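Local coordinates for YceI-like domain protein (Burkholderia cenocepacia BC7, PDB 5IXH) that probably captures lipophilic molecules, antibiotics among them, outside the cell, as a lipocalin-like beta barrel that here encloses an octaprenyl diphosphate, at residues D50-F54 with W70-K74; D3-A7 with H157-T161. All coordinates share one frame. Numbering follows the deposited sequence.

Interaction 1: D50-F54 with W70-K74; sequences DVASF and WFDAK. With OTP ((2E,6E,10E,14E,18E,22E,26E)-3,7,11,15,19,23,27,31-octamethyldotriaconta-2,6,10,14,18,22,26,30-octaenyl trihydrogen diphosphate), chain C.
Asp-50 ends strand 44-50, and the chain then curls through helical angles at Val-51 and Ala-52, opening to -87/6 at Ser-53. The 70-74 loop, with Asp-72 in a left-handed conformation, meets this turn without hydrogen bonds; Ala-52 and Ala-73 are in register, CA to CA 5.8 Å. Val-51 (m) points across, CG2 lying 3.7 Å from Ala-73 CB and CB 4.0 Å from Phe-71 CD2. Ala-52 CB lies 4.2 Å from Ala-73 CB. Ser-53 N closes one i to i+3 turn to Asp-50 O (3.0 Å), and its OG donates to Asp-50 O at 2.7 Å. Phe-54 N closes the next to Val-51 O (3.1 Å). The Phe-54 ring (t) receives the edge of Phe-71 (m) on its face, offset edge-to-face, centroids 5.5 Å apart, planes at 66°. Phe-54 CE2 (3.5 Å to OTP C33), Phe-71 CE1 (3.7 Å to C29) and Trp-70 CZ3 (3.9 Å to C30) touch the octaprenyl chain, forming part of the aromatic wall of a lipocalin-like lipid pocket.

Interaction 2: D3-A7 with H157-T161; sequences DVDLA and HLVAT
Thr-161 N donates to Asp-3 O at 2.9 Å with an N-H...O angle of 159°, the straight bond of the pair. Two residues along, Asp-5 N lies 2.8 Å from Val-159 O, but its 117° angle makes this bond weak; Val-4 CA adds a CA-H...O contact of 3.4 Å to the same Val-159 O. A water donates to both Asp-5 OD2 (2.8 Å) and Thr-161 O (3.0 Å), bridging the two segments. The segments run antiparallel, with Val-4 and Ala-160 in register and their CA atoms only 3.8 Å apart. Residues 157-160 are extended, the end of barrel strand 151-160, while Thr-161 turns to a positive phi. Segment 3-7 is extended at Val-4 and Asp-5, then bends through helical angles at Leu-6 and Ala-7 toward strand 10-15. The chain termini thus meet where the beta barrel of this YceI-like protein closes between its first and last strands, and Ser-9 OG hydrogen-bonds both Asp-5 O and Val-159 N. The CB of Val-4 (t) points away from strand 157-160, yet CG2 still reaches Ala-160 CB at 4.3 Å; the side chain also packs on Ala-31 and Val-33 of strand 22-34. Leu-158 (m) touches the bound octaprenyl diphosphate.

Interaction 2 joins the two ends of the chain, so interaction 1 is nested within the loop it closes. Their centres are 22 Å apart and their nearest atoms about 8 Å, with no direct touch. Strand 22-34 connects them: Phe-26, Lys-27 and Lys-28 meet interaction 1, and Ala-31 and Val-33 meet Val-4 of interaction 2. The ligand is a second link. Phe-54, Trp-70 and Phe-71 line the pocket toward the diphosphate end, where helix 59-66 packs beside the loops, while Leu-158 lies further along, toward the far end of the hydrocarbon tail. Loop packing and barrel closure therefore both contribute to one long, lipid-filled cavity.

Interaction 1: D50-F54 with W70-K74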
# COMPACT_ATOMS: atom_id res chain seq x y z
N ASP A 50 -3.12 -4.43 8.36
CA ASP A 50 -2.67 -4.64 9.75
C ASP A 50 -1.17 -4.39 9.79
O ASP A 50 -0.38 -5.23 9.33
CB ASP A 50 -3.05 -6.06 10.17
CG ASP A 50 -2.38 -6.53 11.46
OD1 ASP A 50 -1.48 -5.87 12.00
OD2 ASP A 50 -2.78 -7.61 11.93
N VAL A 51 -0.74 -3.24 10.28
CA VAL A 51 0.66 -2.84 10.06
C VAL A 51 1.66 -3.70 10.83
O VAL A 51 2.79 -3.85 10.37
CB VAL A 51 0.93 -1.32 10.29
CG1 VAL A 51 -0.02 -0.47 9.45
CG2 VAL A 51 0.81 -0.96 11.72
N ALA A 52 1.25 -4.29 11.96
CA ALA A 52 2.12 -5.18 12.71
C ALA A 52 2.44 -6.47 11.96
O ALA A 52 3.32 -7.21 12.36
CB ALA A 52 1.47 -5.51 14.06
N SER A 53 1.73 -6.74 10.87
CA SER A 53 1.99 -7.92 10.06
C SER A 53 3.07 -7.67 9.01
O SER A 53 3.35 -8.56 8.20
CB SER A 53 0.72 -8.39 9.36
OG SER A 53 0.39 -7.58 8.23
N PHE A 54 3.70 -6.51 9.03
CA PHE A 54 4.79 -6.20 8.10
C PHE A 54 6.00 -7.09 8.39
O PHE A 54 6.50 -7.11 9.51
CB PHE A 54 5.18 -4.72 8.18
CG PHE A 54 6.06 -4.23 7.05
CD1 PHE A 54 5.62 -4.25 5.74
CD2 PHE A 54 7.31 -3.68 7.32
CE1 PHE A 54 6.40 -3.76 4.72
CE2 PHE A 54 8.11 -3.21 6.30
CZ PHE A 54 7.66 -3.24 5.00
N TRP A 70 8.85 4.31 14.00
CA TRP A 70 8.48 3.80 12.68
C TRP A 70 6.97 3.74 12.56
O TRP A 70 6.34 4.79 12.54
CB TRP A 70 9.20 2.47 12.39
CG TRP A 70 10.62 2.72 11.98
CD1 TRP A 70 11.74 2.65 12.76
CD2 TRP A 70 11.07 3.11 10.67
NE1 TRP A 70 12.85 2.96 12.02
CE2 TRP A 70 12.47 3.24 10.74
CE3 TRP A 70 10.43 3.34 9.46
CZ2 TRP A 70 13.24 3.61 9.63
CZ3 TRP A 70 11.19 3.70 8.37
CH2 TRP A 70 12.57 3.83 8.46
N PHE A 71 6.34 2.57 12.52
CA PHE A 71 4.89 2.56 12.35
C PHE A 71 4.11 2.95 13.61
O PHE A 71 2.96 3.35 13.53
CB PHE A 71 4.37 1.19 11.93
CG PHE A 71 4.79 0.75 10.55
CD1 PHE A 71 5.21 1.64 9.59
CD2 PHE A 71 4.82 -0.60 10.25
CE1 PHE A 71 5.60 1.19 8.34
CE2 PHE A 71 5.20 -1.05 9.00
CZ PHE A 71 5.60 -0.16 8.06
N ASP A 72 4.71 2.76 14.78
CA ASP A 72 3.97 2.90 16.05
C ASP A 72 2.69 2.05 15.99
O ASP A 72 1.57 2.55 16.20
CB ASP A 72 3.68 4.36 16.35
CG ASP A 72 3.25 4.60 17.79
OD1 ASP A 72 3.17 3.66 18.61
OD2 ASP A 72 3.00 5.78 18.11
N ALA A 73 2.88 0.77 15.72
CA ALA A 73 1.77 -0.13 15.47
C ALA A 73 0.82 -0.29 16.66
O ALA A 73 -0.36 -0.54 16.46
CB ALA A 73 2.31 -1.49 15.06
N LYS A 74 1.29 -0.16 17.89
CA LYS A 74 0.38 -0.26 19.03
C LYS A 74 -0.60 0.92 19.07
O LYS A 74 -1.72 0.77 19.52
CB LYS A 74 1.15 -0.37 20.34
CG LYS A 74 1.93 -1.67 20.48
CD LYS A 74 2.71 -1.73 21.79
CE LYS A 74 3.44 -3.05 21.95
NZ LYS A 74 2.51 -4.21 21.97
O7 OTP C . 23.46 -0.95 7.59
P2 OTP C . 22.29 -0.08 8.00
O5 OTP C . 22.56 0.53 9.36
O6 OTP C . 22.08 1.02 6.98
O4 OTP C . 20.98 -0.96 8.08
P1 OTP C . 19.62 -0.50 8.77
O2 OTP C . 19.68 -0.79 10.26
O3 OTP C . 19.39 0.97 8.54
O1 OTP C . 18.44 -1.35 8.12
C40 OTP C . 17.30 -0.74 7.55
C39 OTP C . 16.33 -1.90 7.39
C37 OTP C . 15.09 -1.79 6.81
C38 OTP C . 14.28 -3.08 6.75
C36 OTP C . 14.51 -0.47 6.25
C35 OTP C . 13.08 -0.30 6.80
C34 OTP C . 12.17 0.47 5.82
C32 OTP C . 10.81 0.39 5.97
C33 OTP C . 10.18 -0.46 7.08
C31 OTP C . 9.89 1.16 5.00
C30 OTP C . 8.84 1.95 5.81
C29 OTP C . 7.49 1.57 5.20
C27 OTP C . 6.59 2.50 4.75
C28 OTP C . 6.81 4.02 4.80
C26 OTP C . 5.30 1.95 4.14
C25 OTP C . 4.07 2.72 4.63
C24 OTP C . 2.99 1.98 3.84
C22 OTP C . 1.97 1.30 4.46
C23 OTP C . 1.79 1.26 5.97
C21 OTP C . 0.98 0.60 3.54
C20 OTP C . -0.19 1.57 3.38
C19 OTP C . -0.91 1.15 2.09
C17 OTP C . -2.27 0.99 2.05
C18 OTP C . -3.13 1.24 3.29
C16 OTP C . -3.00 0.57 0.75
C15 OTP C . -2.02 0.21 -0.38
C14 OTP C . -2.82 0.19 -1.70
C12 OTP C . -3.06 1.36 -2.38
C13 OTP C . -2.55 2.73 -1.92
C11 OTP C . -3.87 1.34 -3.69
C10 OTP C . -4.83 0.15 -3.77
C9 OTP C . -5.75 0.48 -4.96
C7 OTP C . -6.91 -0.21 -5.18
C8 OTP C . -7.34 -1.35 -4.26
C6 OTP C . -7.76 0.20 -6.40
C5 OTP C . -8.23 -1.03 -7.18
C4 OTP C . -8.53 -0.50 -8.60
C2 OTP C . -9.79 -0.33 -9.11
C3 OTP C . -9.90 0.20 -10.54
C1 OTP C . -11.07 -0.65 -8.33

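Interaction 2: D3-A7 with H157-T161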
# COMPACT_ATOMS: atom_id res chain seq x y z
N ASP A 3 -15.50 -9.75 -3.98
CA ASP A 3 -14.18 -9.16 -3.77
C ASP A 3 -13.05 -10.24 -3.67
O ASP A 3 -13.11 -11.27 -4.36
CB ASP A 3 -14.19 -8.16 -2.59
CG ASP A 3 -14.40 -8.83 -1.23
OD1 ASP A 3 -15.07 -9.88 -1.17
OD2 ASP A 3 -13.88 -8.29 -0.23
N VAL A 4 -12.10 -10.03 -2.77
CA VAL A 4 -10.68 -10.30 -2.98
C VAL A 4 -10.17 -11.67 -2.43
O VAL A 4 -10.98 -12.50 -2.02
CB VAL A 4 -9.98 -9.10 -2.34
CG1 VAL A 4 -8.45 -9.10 -2.45
CG2 VAL A 4 -10.49 -7.80 -2.99
N ASP A 5 -8.85 -11.90 -2.46
CA ASP A 5 -8.23 -13.10 -1.84
C ASP A 5 -6.82 -12.80 -1.27
O ASP A 5 -5.87 -12.66 -2.04
CB ASP A 5 -8.19 -14.25 -2.86
CG ASP A 5 -7.88 -15.63 -2.22
OD1 ASP A 5 -6.89 -15.72 -1.48
OD2 ASP A 5 -8.63 -16.58 -2.50
N LEU A 6 -6.68 -12.72 0.06
CA LEU A 6 -5.38 -12.41 0.65
C LEU A 6 -4.30 -13.35 0.27
O LEU A 6 -3.18 -12.94 0.03
CB LEU A 6 -5.46 -12.37 2.19
CG LEU A 6 -4.14 -12.38 3.03
CD1 LEU A 6 -3.26 -11.18 2.73
CD2 LEU A 6 -4.44 -12.42 4.52
N ALA A 7 -4.61 -14.64 0.28
CA ALA A 7 -3.58 -15.60 0.03
C ALA A 7 -3.04 -15.42 -1.37
O ALA A 7 -1.85 -15.63 -1.61
CB ALA A 7 -4.10 -17.00 0.27
N HIS A 157 -0.68 -6.31 -5.62
CA HIS A 157 -1.22 -7.27 -6.57
C HIS A 157 -2.47 -7.82 -5.90
O HIS A 157 -2.35 -8.65 -4.99
CB HIS A 157 -0.21 -8.38 -6.83
CG HIS A 157 -0.72 -9.49 -7.70
ND1 HIS A 157 -0.78 -9.39 -9.08
CD2 HIS A 157 -1.14 -10.74 -7.40
CE1 HIS A 157 -1.25 -10.52 -9.58
NE2 HIS A 157 -1.48 -11.36 -8.59
N LEU A 158 -3.65 -7.34 -6.28
CA LEU A 158 -4.90 -7.77 -5.67
C LEU A 158 -5.64 -8.67 -6.62
O LEU A 158 -5.85 -8.31 -7.79
CB LEU A 158 -5.80 -6.58 -5.34
CG LEU A 158 -5.40 -5.58 -4.26
CD1 LEU A 158 -4.15 -4.85 -4.63
CD2 LEU A 158 -6.54 -4.60 -4.07
N VAL A 159 -6.03 -9.85 -6.15
CA VAL A 159 -6.76 -10.82 -6.94
C VAL A 159 -8.15 -10.94 -6.34
O VAL A 159 -8.29 -11.24 -5.15
CB VAL A 159 -6.07 -12.19 -6.90
CG1 VAL A 159 -6.86 -13.21 -7.73
CG2 VAL A 159 -4.65 -12.09 -7.40
N ALA A 160 -9.17 -10.68 -7.15
CA ALA A 160 -10.56 -10.79 -6.73
C ALA A 160 -11.27 -11.92 -7.42
O ALA A 160 -11.19 -12.06 -8.65
CB ALA A 160 -11.29 -9.48 -6.92
N THR A 161 -11.99 -12.69 -6.60
CA THR A 161 -12.48 -14.03 -6.93
C THR A 161 -11.42 -14.85 -7.65
O THR A 161 -10.75 -15.69 -7.04
CB THR A 161 -13.79 -13.99 -7.74
OG1 THR A 161 -14.86 -13.54 -6.90
CG2 THR A 161 -14.14 -15.38 -8.27
O HOH W 1 -10.04 -17.45 -4.72